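Local coordinates for L-hydantoinase (Arthrobacter aurescens, PDB 1GKR), which hydrolyses hydantoins, preferring aryl- to alkyl-substituted ones, with two zinc ions bound in each subunit of a homotetramer, at residues 8-11 against 16-19; 12-17 against 364-369; 76-81 against 311-316; 279-284 against 409-414. All coordinates share one frame; numbering follows the deposited sequence.

Interaction 1 (8-11 against 16-19)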
loop_
_atom_site.group_PDB
_atom_site.type_symbol
_atom_site.label_atom_id
_atom_site.label_comp_id
_atom_site.label_asym_id
_atom_site.label_seq_id
_atom_site.Cartn_x
_atom_site.Cartn_y
_atom_site.Cartn_z
ATOM N N ASN A 8 44.960 -21.596 0.097
ATOM C CA ASN A 8 43.985 -22.401 -0.617
ATOM C C ASN A 8 42.634 -22.211 0.022
ATOM O O ASN A 8 41.953 -23.171 0.380
ATOM C CB ASN A 8 44.380 -23.871 -0.591
ATOM C CG ASN A 8 45.772 -24.085 -1.120
ATOM O OD1 ASN A 8 46.113 -23.594 -2.197
ATOM N ND2 ASN A 8 46.595 -24.809 -0.365
ATOM N N CYS A 9 42.260 -20.950 0.172
ATOM C CA CYS A 9 40.983 -20.621 0.771
ATOM C C CYS A 9 39.980 -20.389 -0.322
ATOM O O CYS A 9 40.320 -19.867 -1.376
ATOM C CB CYS A 9 41.061 -19.319 1.564
ATOM S SG CYS A 9 42.241 -19.262 2.883
ATOM N N ARG A 10 38.744 -20.789 -0.072
ATOM C CA ARG A 10 37.667 -20.517 -1.004
ATOM C C ARG A 10 36.928 -19.517 -0.116
ATOM O O ARG A 10 35.996 -19.844 0.610
ATOM C CB ARG A 10 36.846 -21.770 -1.283
ATOM C CG ARG A 10 36.321 -21.804 -2.698
ATOM C CD ARG A 10 35.422 -22.996 -2.934
ATOM N NE ARG A 10 36.182 -24.236 -2.972
ATOM C CZ ARG A 10 36.933 -24.607 -4.004
ATOM N NH1 ARG A 10 37.011 -23.825 -5.078
ATOM N NH2 ARG A 10 37.613 -25.750 -3.957
ATOM N N LEU A 11 37.438 -18.297 -0.153
ATOM C CA LEU A 11 36.976 -17.174 0.644
ATOM C C LEU A 11 35.586 -16.660 0.290
ATOM O O LEU A 11 35.348 -16.231 -0.839
ATOM C CB LEU A 11 38.023 -16.077 0.495
ATOM C CG LEU A 11 37.930 -14.745 1.205
ATOM C CD1 LEU A 11 37.523 -14.935 2.656
ATOM C CD2 LEU A 11 39.300 -14.082 1.101
ATOM N N GLY A 16 29.931 -13.348 -3.274
ATOM C CA GLY A 16 30.699 -14.285 -4.070
ATOM C C GLY A 16 31.867 -14.970 -3.400
ATOM O O GLY A 16 32.349 -14.526 -2.362
ATOM N N ILE A 17 32.319 -16.064 -4.003
ATOM C CA ILE A 17 33.447 -16.815 -3.483
ATOM C C ILE A 17 34.672 -16.500 -4.332
ATOM O O ILE A 17 34.601 -16.588 -5.548
ATOM C CB ILE A 17 33.206 -18.353 -3.571
ATOM C CG1 ILE A 17 32.147 -18.803 -2.568
ATOM C CG2 ILE A 17 34.498 -19.099 -3.274
ATOM C CD1 ILE A 17 30.804 -18.285 -2.841
ATOM N N THR A 18 35.784 -16.112 -3.719
ATOM C CA THR A 18 36.987 -15.880 -4.506
ATOM C C THR A 18 38.113 -16.767 -3.974
ATOM O O THR A 18 38.273 -16.936 -2.772
ATOM C CB THR A 18 37.418 -14.395 -4.518
ATOM O OG1 THR A 18 37.598 -13.926 -3.187
ATOM C CG2 THR A 18 36.352 -13.539 -5.201
ATOM N N GLU A 19 38.873 -17.363 -4.885
ATOM C CA GLU A 19 39.961 -18.248 -4.503
ATOM C C GLU A 19 41.269 -17.518 -4.260
ATOM O O GLU A 19 41.858 -16.985 -5.196
ATOM C CB GLU A 19 40.168 -19.289 -5.587
ATOM C CG GLU A 19 38.943 -20.125 -5.828
ATOM C CD GLU A 19 39.118 -21.077 -6.991
ATOM O OE1 GLU A 19 39.155 -20.604 -8.149
ATOM O OE2 GLU A 19 39.225 -22.300 -6.749
HETATM O O HOH W 1 34.801 -13.282 -2.258
#
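L11 and T18 form an antiparallel hydrogen-bonded pair, where both backbone hydrogen bonds between the two segments lie. The N-H of T18 meets L11 O at 2.9 Å, whereas the return bond from L11 N to T18 O is weak. The same L11 O is approached by the CA-H of I17. A water donates to G16 O at 2.8 Å, gives a weak bond to L11 O, and lies 3.0 Å from T18 OG1, so it bridges the two strands at this end. The L11 side chain is buried on the face it shares with T18, its CB 3.4 Å from T18 O. On the other face the R10 stem is closely packed: it lies obliquely across I17, R10 CG being 3.3 Å from I17 CG2, and both residues touch F51 of strand 51-62. The solvent side begins at the exposed E19. There R10 and E19, a non-hydrogen-bonded pair, run side by side in the same direction, and R10 NH1 makes a salt bridge to E19 OE2 at 3.2 Å, with the guanidinium and carboxylate planes 32° apart. Replacing R10 with alanine would probably leave the E19 carboxylate without its charged mate and uncover one flank of I17. T18 also packs on Q382 of a second subunit, and the whole is a beta hairpin, formed by strands 9-13 and 16-25.

Interaction 2 (12-17 against 364-369)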
loop_
_atom_site.group_PDB
_atom_site.type_symbol
_atom_site.label_atom_id
_atom_site.label_comp_id
_atom_site.label_asym_id
_atom_site.label_seq_id
_atom_site.Cartn_x
_atom_site.Cartn_y
_atom_site.Cartn_z
ATOM N N VAL A 12 34.658 -16.691 1.246
ATOM C CA VAL A 12 33.301 -16.228 0.958
ATOM C C VAL A 12 32.901 -14.906 1.602
ATOM O O VAL A 12 33.217 -14.628 2.765
ATOM C CB VAL A 12 32.238 -17.331 1.284
ATOM C CG1 VAL A 12 32.855 -18.424 2.088
ATOM C CG2 VAL A 12 31.041 -16.742 1.994
ATOM N N SER A 13 32.231 -14.078 0.806
ATOM C CA SER A 13 31.751 -12.775 1.248
ATOM C C SER A 13 30.300 -12.732 0.812
ATOM O O SER A 13 29.825 -13.672 0.186
ATOM C CB SER A 13 32.538 -11.646 0.590
ATOM O OG SER A 13 32.247 -11.569 -0.794
ATOM N N SER A 14 29.588 -11.662 1.134
ATOM C CA SER A 14 28.184 -11.601 0.758
ATOM C C SER A 14 27.978 -11.623 -0.741
ATOM O O SER A 14 26.917 -12.019 -1.208
ATOM C CB SER A 14 27.511 -10.363 1.335
ATOM O OG SER A 14 28.127 -9.204 0.828
ATOM N N ASP A 15 28.969 -11.212 -1.518
ATOM C CA ASP A 15 28.740 -11.236 -2.949
ATOM C C ASP A 15 29.590 -12.178 -3.803
ATOM O O ASP A 15 29.905 -11.861 -4.938
ATOM C CB ASP A 15 28.785 -9.815 -3.522
ATOM C CG ASP A 15 30.034 -9.082 -3.156
ATOM O OD1 ASP A 15 31.129 -9.670 -3.280
ATOM O OD2 ASP A 15 29.916 -7.907 -2.754
ATOM N N GLY A 16 29.931 -13.348 -3.274
ATOM C CA GLY A 16 30.699 -14.285 -4.070
ATOM C C GLY A 16 31.867 -14.970 -3.400
ATOM O O GLY A 16 32.349 -14.526 -2.362
ATOM N N ILE A 17 32.319 -16.064 -4.003
ATOM C CA ILE A 17 33.447 -16.815 -3.483
ATOM C C ILE A 17 34.672 -16.500 -4.332
ATOM O O ILE A 17 34.601 -16.588 -5.548
ATOM C CB ILE A 17 33.206 -18.353 -3.571
ATOM C CG1 ILE A 17 32.147 -18.803 -2.568
ATOM C CG2 ILE A 17 34.498 -19.099 -3.274
ATOM C CD1 ILE A 17 30.804 -18.285 -2.841
ATOM N N MET A 364 25.105 -13.006 9.139
ATOM C CA MET A 364 25.788 -13.435 10.353
ATOM C C MET A 364 27.113 -12.750 10.600
ATOM O O MET A 364 27.664 -12.869 11.698
ATOM C CB MET A 364 25.999 -14.955 10.358
ATOM C CG MET A 364 24.709 -15.705 10.496
ATOM S SD MET A 364 24.892 -17.464 10.695
ATOM C CE MET A 364 25.023 -17.587 12.471
ATOM N N CYS A 365 27.631 -12.038 9.599
ATOM C CA CYS A 365 28.909 -11.357 9.757
ATOM C C CYS A 365 28.888 -9.896 9.349
ATOM O O CYS A 365 29.114 -9.010 10.166
ATOM C CB CYS A 365 29.993 -12.064 8.943
ATOM S SG CYS A 365 30.071 -13.857 9.164
ATOM N N GLU A 366 28.614 -9.650 8.076
ATOM C CA GLU A 366 28.621 -8.295 7.551
ATOM C C GLU A 366 27.634 -7.293 8.136
ATOM O O GLU A 366 28.062 -6.299 8.729
ATOM C CB GLU A 366 28.476 -8.346 6.033
ATOM C CG GLU A 366 29.767 -8.718 5.330
ATOM C CD GLU A 366 29.566 -9.136 3.885
ATOM O OE1 GLU A 366 28.663 -8.570 3.231
ATOM O OE2 GLU A 366 30.329 -10.016 3.410
ATOM N N LYS A 367 26.333 -7.532 7.977
ATOM C CA LYS A 367 25.351 -6.583 8.481
ATOM C C LYS A 367 25.463 -6.296 9.980
ATOM O O LYS A 367 25.457 -5.131 10.400
ATOM C CB LYS A 367 23.932 -7.039 8.120
ATOM C CG LYS A 367 23.334 -6.287 6.939
ATOM C CD LYS A 367 22.164 -7.062 6.327
ATOM C CE LYS A 367 21.473 -6.257 5.231
ATOM N NZ LYS A 367 22.484 -5.640 4.318
ATOM N N PRO A 368 25.535 -7.343 10.815
ATOM C CA PRO A 368 25.649 -6.967 12.225
ATOM C C PRO A 368 26.836 -6.008 12.476
ATOM O O PRO A 368 26.676 -4.988 13.131
ATOM C CB PRO A 368 25.770 -8.319 12.944
ATOM C CG PRO A 368 26.024 -9.327 11.821
ATOM C CD PRO A 368 25.312 -8.789 10.656
ATOM N N ALA A 369 28.007 -6.309 11.930
ATOM C CA ALA A 369 29.161 -5.439 12.116
ATOM C C ALA A 369 28.865 -4.053 11.558
ATOM O O ALA A 369 29.122 -3.034 12.200
ATOM C CB ALA A 369 30.375 -6.020 11.421
#
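The chain reverses in a type I beta turn from S13 to G16, and this turn comes up to helix 357-372 so that S14 CA lies 7.6 Å from E366 CA. Within the turn, S13 N is hydrogen-bonded to G16 O at 3.2 Å, and the bond back from G16 N to S13 O is weak. Between the two segments the polar link is carried by E366, while V12 packs on V361 and I17 on E358 of the same helix. E366 sets CG anti to its carbonyl carbon (chi1 -78°) and runs extended beyond it, which carries the carboxylate across to the turn. OE2 of E366 takes the N-H of S14 at 2.9 Å, on the syn side and 20° out of the carboxylate plane. OE1 of E366 faces S14 OG, which is modelled as a second donor, although the position of OE1 is less certain. In the fold this is a two-residue hairpin turn docked on a helix of the amidohydrolase domain, which has the TIM-barrel fold. The helix has a wider pi-type turn at 364-366 and a kink at P368, whose ring packs on V57 and E59 of strand 51-62. S13 takes a lesser part, its CB 3.9 Å from E366 OE2. E366 is buried and also touches V361 and T380, while D15 turns to the subunit interface, where it packs on Y375 of a second subunit and makes a long, weak ion pair with K370 of that same subunit.

Interaction 3 (76-81 against 311-316); sequences ELDSES and SDHGGH. With ZN (zinc ion), chain F.
The imidazole of H313 meets the carboxylate of D78 edge-on: H313 NE2 donates to D78 OD2 at 2.9 Å, almost straight at 173°. This histidine-carboxylate pair joins helix 75-85 to a short, weakly bonded strand near 313-314, parallel to strand 51-62 in the TIM-barrel fold of the amidohydrolases. The oxygen lies in the ring plane and uses its anti lone pair, while the carboxylate itself is turned 80° from the ring. With CG anti to the backbone N (chi1 171°), H313 reaches out from the strand toward the helix. Its other nitrogen, ND1, is hydrogen-bonded to the backbone N of G337, so the ring is gripped at both nitrogens and its rotation is fixed. A leucine in place of H313 would probably leave D78 OD2, buried here, without this N-H partner and break the tie between helix and strand. The backbone is held too: H313 N donates to S311 OG at 3.2 Å in an ST turn, and that hydroxyl is also bonded to D58. Between S311 and H313 sits D312, in the metal site shared with H60, H62 and the carboxylated K147: D312 OD1 binds the zinc ion at 2.1 Å, and D312 OD2 accepts a hydrogen bond at 2.9 Å from a zinc-bound water.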
loop_
_atom_site.group_PDB
_atom_site.type_symbol
_atom_site.label_atom_id
_atom_site.label_comp_id
_atom_site.label_asym_id
_atom_site.label_seq_id
_atom_site.Cartn_x
_atom_site.Cartn_y
_atom_site.Cartn_z
ATOM N N GLU A 76 34.179 -16.950 31.029
ATOM C CA GLU A 76 35.185 -17.944 30.635
ATOM C C GLU A 76 34.619 -19.271 30.194
ATOM O O GLU A 76 35.335 -20.068 29.593
ATOM C CB GLU A 76 36.195 -18.249 31.746
ATOM C CG GLU A 76 36.208 -17.314 32.913
ATOM C CD GLU A 76 35.034 -17.533 33.824
ATOM O OE1 GLU A 76 34.766 -18.710 34.154
ATOM O OE2 GLU A 76 34.389 -16.527 34.208
ATOM N N LEU A 77 33.358 -19.542 30.497
ATOM C CA LEU A 77 32.796 -20.813 30.058
ATOM C C LEU A 77 32.053 -20.675 28.745
ATOM O O LEU A 77 32.421 -21.303 27.752
ATOM C CB LEU A 77 31.873 -21.393 31.122
ATOM C CG LEU A 77 32.604 -21.671 32.430
ATOM C CD1 LEU A 77 31.682 -22.397 33.384
ATOM C CD2 LEU A 77 33.847 -22.491 32.141
ATOM N N ASP A 78 31.020 -19.840 28.736
ATOM C CA ASP A 78 30.218 -19.624 27.538
ATOM C C ASP A 78 31.012 -19.065 26.359
ATOM O O ASP A 78 30.716 -19.389 25.207
ATOM C CB ASP A 78 29.046 -18.702 27.862
ATOM C CG ASP A 78 28.131 -19.290 28.905
ATOM O OD1 ASP A 78 28.639 -19.669 29.981
ATOM O OD2 ASP A 78 26.911 -19.373 28.657
ATOM N N SER A 79 32.018 -18.235 26.621
ATOM C CA SER A 79 32.781 -17.712 25.506
ATOM C C SER A 79 33.539 -18.865 24.820
ATOM O O SER A 79 33.993 -18.738 23.685
ATOM C CB SER A 79 33.734 -16.591 25.958
ATOM O OG SER A 79 34.902 -17.087 26.569
ATOM N N GLU A 80 33.673 -19.999 25.490
ATOM C CA GLU A 80 34.343 -21.121 24.841
ATOM C C GLU A 80 33.357 -21.733 23.855
ATOM O O GLU A 80 33.756 -22.266 22.822
ATOM C CB GLU A 80 34.793 -22.181 25.852
ATOM C CG GLU A 80 35.939 -21.736 26.737
ATOM C CD GLU A 80 36.759 -22.906 27.246
ATOM O OE1 GLU A 80 36.243 -24.043 27.212
ATOM O OE2 GLU A 80 37.911 -22.688 27.687
ATOM N N SER A 81 32.069 -21.666 24.183
ATOM C CA SER A 81 31.046 -22.188 23.287
ATOM C C SER A 81 31.071 -21.353 22.015
ATOM O O SER A 81 30.927 -21.888 20.913
ATOM C CB SER A 81 29.654 -22.094 23.911
ATOM O OG SER A 81 29.409 -23.168 24.793
ATOM N N SER A 311 21.815 -15.190 18.031
ATOM C CA SER A 311 21.422 -16.400 18.752
ATOM C C SER A 311 20.457 -16.199 19.913
ATOM O O SER A 311 19.549 -17.009 20.134
ATOM C CB SER A 311 22.667 -17.107 19.277
ATOM O OG SER A 311 23.329 -16.272 20.211
ATOM N N ASP A 312 20.642 -15.100 20.633
ATOM C CA ASP A 312 19.850 -14.819 21.825
ATOM C C ASP A 312 20.188 -15.922 22.852
ATOM O O ASP A 312 19.337 -16.415 23.599
ATOM C CB ASP A 312 18.349 -14.781 21.531
ATOM C CG ASP A 312 17.556 -14.184 22.691
ATOM O OD1 ASP A 312 18.138 -13.381 23.455
ATOM O OD2 ASP A 312 16.357 -14.500 22.846
ATOM N N HIS A 313 21.460 -16.307 22.844
ATOM C CA HIS A 313 22.017 -17.291 23.762
ATOM C C HIS A 313 21.774 -16.777 25.187
ATOM O O HIS A 313 22.140 -15.651 25.526
ATOM C CB HIS A 313 23.520 -17.405 23.503
ATOM C CG HIS A 313 24.258 -18.219 24.516
ATOM N ND1 HIS A 313 24.429 -19.581 24.396
ATOM C CD2 HIS A 313 24.887 -17.858 25.662
ATOM C CE1 HIS A 313 25.137 -20.024 25.420
ATOM N NE2 HIS A 313 25.428 -18.998 26.201
ATOM N N GLY A 314 21.161 -17.602 26.020
ATOM C CA GLY A 314 20.893 -17.178 27.376
ATOM C C GLY A 314 20.498 -18.354 28.231
ATOM O O GLY A 314 19.512 -19.038 27.944
ATOM N N GLY A 315 21.273 -18.585 29.287
ATOM C CA GLY A 315 21.005 -19.701 30.171
ATOM C C GLY A 315 19.963 -19.433 31.236
ATOM O O GLY A 315 19.552 -18.307 31.460
ATOM N N HIS A 316 19.524 -20.501 31.875
ATOM C CA HIS A 316 18.548 -20.439 32.942
ATOM C C HIS A 316 18.833 -21.699 33.734
ATOM O O HIS A 316 19.070 -22.758 33.148
ATOM C CB HIS A 316 17.127 -20.499 32.395
ATOM C CG HIS A 316 16.220 -19.461 32.971
ATOM N ND1 HIS A 316 15.925 -18.281 32.317
ATOM C CD2 HIS A 316 15.586 -19.397 34.167
ATOM C CE1 HIS A 316 15.152 -17.536 33.085
ATOM N NE2 HIS A 316 14.932 -18.189 34.214
HETATM ZN ZN ZN F . 17.391 -11.557 24.257
HETATM O O HOH W 2 15.261 -12.730 24.858
#

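Interaction 4 (279-284 against 409-414); sequences GPYMKV and HKYSPF
A single 3-10 turn at 280-282, closed by bonds from M282 N to G279 O and from K283 N to P280 O, brings Y281 against the irregular chain of 409-414, with Y281 CA 5.4 Å from P413 CA. No hydrogen bond crosses between the two segments, and the contact rests on the rings of Y281, Y411 and P413. The two tyrosine side chains cross at about a right angle. Their ring planes stand 58° apart and their centroids are separated by 5.0 Å, an oblique pairing in which one side of the Y281 ring leans on its partner: Y281 CE1 lies over one face of Y411, 3.8 Å from Y411 CG. Y411 is brought there by a first torsion of 60°, which sets CG between its own N and carbonyl carbon. Separately, the P413 ring approaches the backbone carbonyl of Y281, with P413 CB 3.5 Å from Y281 O. P413 itself lies within an ST turn, in which F414 N donates to S412 OG at 3.0 Å. The 409-414 loop lies near the active site, the side chain of P413 being about 10 Å from that of the zinc ligand D312. Each phenol hydroxyl has a hydrogen-bond partner beyond the two loops, Y281 OH with E322 and Y411 OH with H316 O. The chemistry therefore divides the work: van der Waals contact, ring on ring and proline ring on carbonyl, joins the loops without a hydrogen bond, while hydrogen bonds at the hydroxyls anchor the far ends of the two tyrosine rings.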
loop_
_atom_site.group_PDB
_atom_site.type_symbol
_atom_site.label_atom_id
_atom_site.label_comp_id
_atom_site.label_asym_id
_atom_site.label_seq_id
_atom_site.Cartn_x
_atom_site.Cartn_y
_atom_site.Cartn_z
ATOM N N GLY A 279 9.303 -29.431 24.612
ATOM C CA GLY A 279 8.721 -28.760 25.757
ATOM C C GLY A 279 9.312 -27.414 26.136
ATOM O O GLY A 279 9.626 -26.594 25.275
ATOM N N PRO A 280 9.503 -27.176 27.441
ATOM C CA PRO A 280 10.047 -25.928 27.987
ATOM C C PRO A 280 11.405 -25.491 27.475
ATOM O O PRO A 280 11.771 -24.335 27.610
ATOM C CB PRO A 280 10.047 -26.185 29.494
ATOM C CG PRO A 280 10.311 -27.664 29.579
ATOM C CD PRO A 280 9.434 -28.226 28.478
ATOM N N TYR A 281 12.154 -26.404 26.880
ATOM C CA TYR A 281 13.481 -26.056 26.384
ATOM C C TYR A 281 13.408 -25.274 25.089
ATOM O O TYR A 281 14.415 -24.869 24.521
ATOM C CB TYR A 281 14.307 -27.333 26.214
ATOM C CG TYR A 281 14.661 -27.912 27.555
ATOM C CD1 TYR A 281 15.546 -27.239 28.404
ATOM C CD2 TYR A 281 14.036 -29.070 28.031
ATOM C CE1 TYR A 281 15.793 -27.693 29.692
ATOM C CE2 TYR A 281 14.274 -29.535 29.320
ATOM C CZ TYR A 281 15.152 -28.841 30.145
ATOM O OH TYR A 281 15.384 -29.271 31.429
ATOM N N MET A 282 12.185 -25.043 24.656
ATOM C CA MET A 282 11.900 -24.335 23.428
ATOM C C MET A 282 11.098 -23.092 23.789
ATOM O O MET A 282 10.731 -22.302 22.924
ATOM C CB MET A 282 11.078 -25.257 22.546
ATOM C CG MET A 282 10.549 -24.644 21.306
ATOM S SD MET A 282 9.153 -25.603 20.726
ATOM C CE MET A 282 9.702 -27.177 21.110
ATOM N N LYS A 283 10.816 -22.927 25.077
ATOM C CA LYS A 283 10.054 -21.770 25.516
ATOM C C LYS A 283 10.936 -20.546 25.475
ATOM O O LYS A 283 11.855 -20.402 26.282
ATOM C CB LYS A 283 9.533 -21.951 26.932
ATOM C CG LYS A 283 8.634 -20.815 27.343
ATOM C CD LYS A 283 8.114 -20.998 28.742
ATOM C CE LYS A 283 7.356 -19.775 29.194
ATOM N NZ LYS A 283 6.962 -19.908 30.609
ATOM N N VAL A 284 10.645 -19.658 24.535
ATOM C CA VAL A 284 11.433 -18.454 24.380
ATOM C C VAL A 284 10.464 -17.289 24.103
ATOM O O VAL A 284 9.274 -17.517 23.885
ATOM C CB VAL A 284 12.447 -18.697 23.236
ATOM C CG1 VAL A 284 11.793 -18.474 21.914
ATOM C CG2 VAL A 284 13.685 -17.852 23.432
ATOM N N HIS A 409 25.631 -23.823 31.374
ATOM C CA HIS A 409 24.533 -24.766 31.272
ATOM C C HIS A 409 24.731 -25.779 30.156
ATOM O O HIS A 409 25.386 -25.500 29.153
ATOM C CB HIS A 409 23.221 -24.018 31.107
ATOM C CG HIS A 409 22.787 -23.334 32.360
ATOM N ND1 HIS A 409 22.587 -24.016 33.541
ATOM C CD2 HIS A 409 22.574 -22.026 32.636
ATOM C CE1 HIS A 409 22.272 -23.156 34.492
ATOM N NE2 HIS A 409 22.258 -21.942 33.971
ATOM N N LYS A 410 24.154 -26.959 30.334
ATOM C CA LYS A 410 24.317 -28.032 29.371
ATOM C C LYS A 410 23.049 -28.625 28.790
ATOM O O LYS A 410 22.835 -29.826 28.886
ATOM C CB LYS A 410 25.122 -29.164 30.008
ATOM C CG LYS A 410 26.632 -29.070 29.864
ATOM C CD LYS A 410 27.308 -28.171 30.875
ATOM C CE LYS A 410 28.824 -28.286 30.684
ATOM N NZ LYS A 410 29.613 -27.299 31.476
ATOM N N TYR A 411 22.199 -27.804 28.196
ATOM C CA TYR A 411 20.983 -28.318 27.571
ATOM C C TYR A 411 20.665 -27.469 26.348
ATOM O O TYR A 411 21.123 -26.336 26.239
ATOM C CB TYR A 411 19.823 -28.317 28.558
ATOM C CG TYR A 411 19.468 -26.964 29.099
ATOM C CD1 TYR A 411 18.598 -26.125 28.408
ATOM C CD2 TYR A 411 19.993 -26.523 30.311
ATOM C CE1 TYR A 411 18.253 -24.881 28.912
ATOM C CE2 TYR A 411 19.655 -25.273 30.826
ATOM C CZ TYR A 411 18.785 -24.461 30.120
ATOM O OH TYR A 411 18.448 -23.232 30.619
ATOM N N SER A 412 19.887 -28.007 25.420
ATOM C CA SER A 412 19.594 -27.262 24.211
ATOM C C SER A 412 18.409 -27.822 23.467
ATOM O O SER A 412 18.195 -29.031 23.461
ATOM C CB SER A 412 20.820 -27.288 23.298
ATOM O OG SER A 412 20.473 -26.980 21.961
ATOM N N PRO A 413 17.624 -26.944 22.818
ATOM C CA PRO A 413 16.438 -27.335 22.042
ATOM C C PRO A 413 16.873 -28.217 20.866
ATOM O O PRO A 413 16.100 -29.017 20.350
ATOM C CB PRO A 413 15.888 -26.002 21.538
ATOM C CG PRO A 413 16.476 -24.996 22.449
ATOM C CD PRO A 413 17.848 -25.495 22.726
ATOM N N PHE A 414 18.128 -28.056 20.459
ATOM C CA PHE A 414 18.690 -28.788 19.330
ATOM C C PHE A 414 19.376 -30.072 19.746
ATOM O O PHE A 414 19.887 -30.806 18.903
ATOM C CB PHE A 414 19.706 -27.907 18.597
ATOM C CG PHE A 414 19.170 -26.560 18.215
ATOM C CD1 PHE A 414 18.083 -26.448 17.354
ATOM C CD2 PHE A 414 19.738 -25.402 18.732
ATOM C CE1 PHE A 414 17.568 -25.205 17.018
ATOM C CE2 PHE A 414 19.228 -24.152 18.402
ATOM C CZ PHE A 414 18.141 -24.052 17.542
#

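In the fold
Interactions 1 and 2 share one hairpin, strands 9-13 and 16-25, with centres about 13 Å apart: the first pairs its strands and the second docks its turn on helix 357-372. Interactions 3 and 4, also about 13 Å apart between centres, lie in the catalytic domain and touch directly through residues 315-316 and 409-411. The two pairs are well separated: the centres of interactions 2 and 3 are about 23 Å apart, those of interactions 1 and 4 about 36 Å. Along the chain, interaction 3 is nested inside the long loop closed by interaction 2, while interaction 4 crosses both. The N-terminal hairpin is thereby tied to helix 357-372, late in the chain, and the zinc-bearing 311-316 segment to the loop at 409-414.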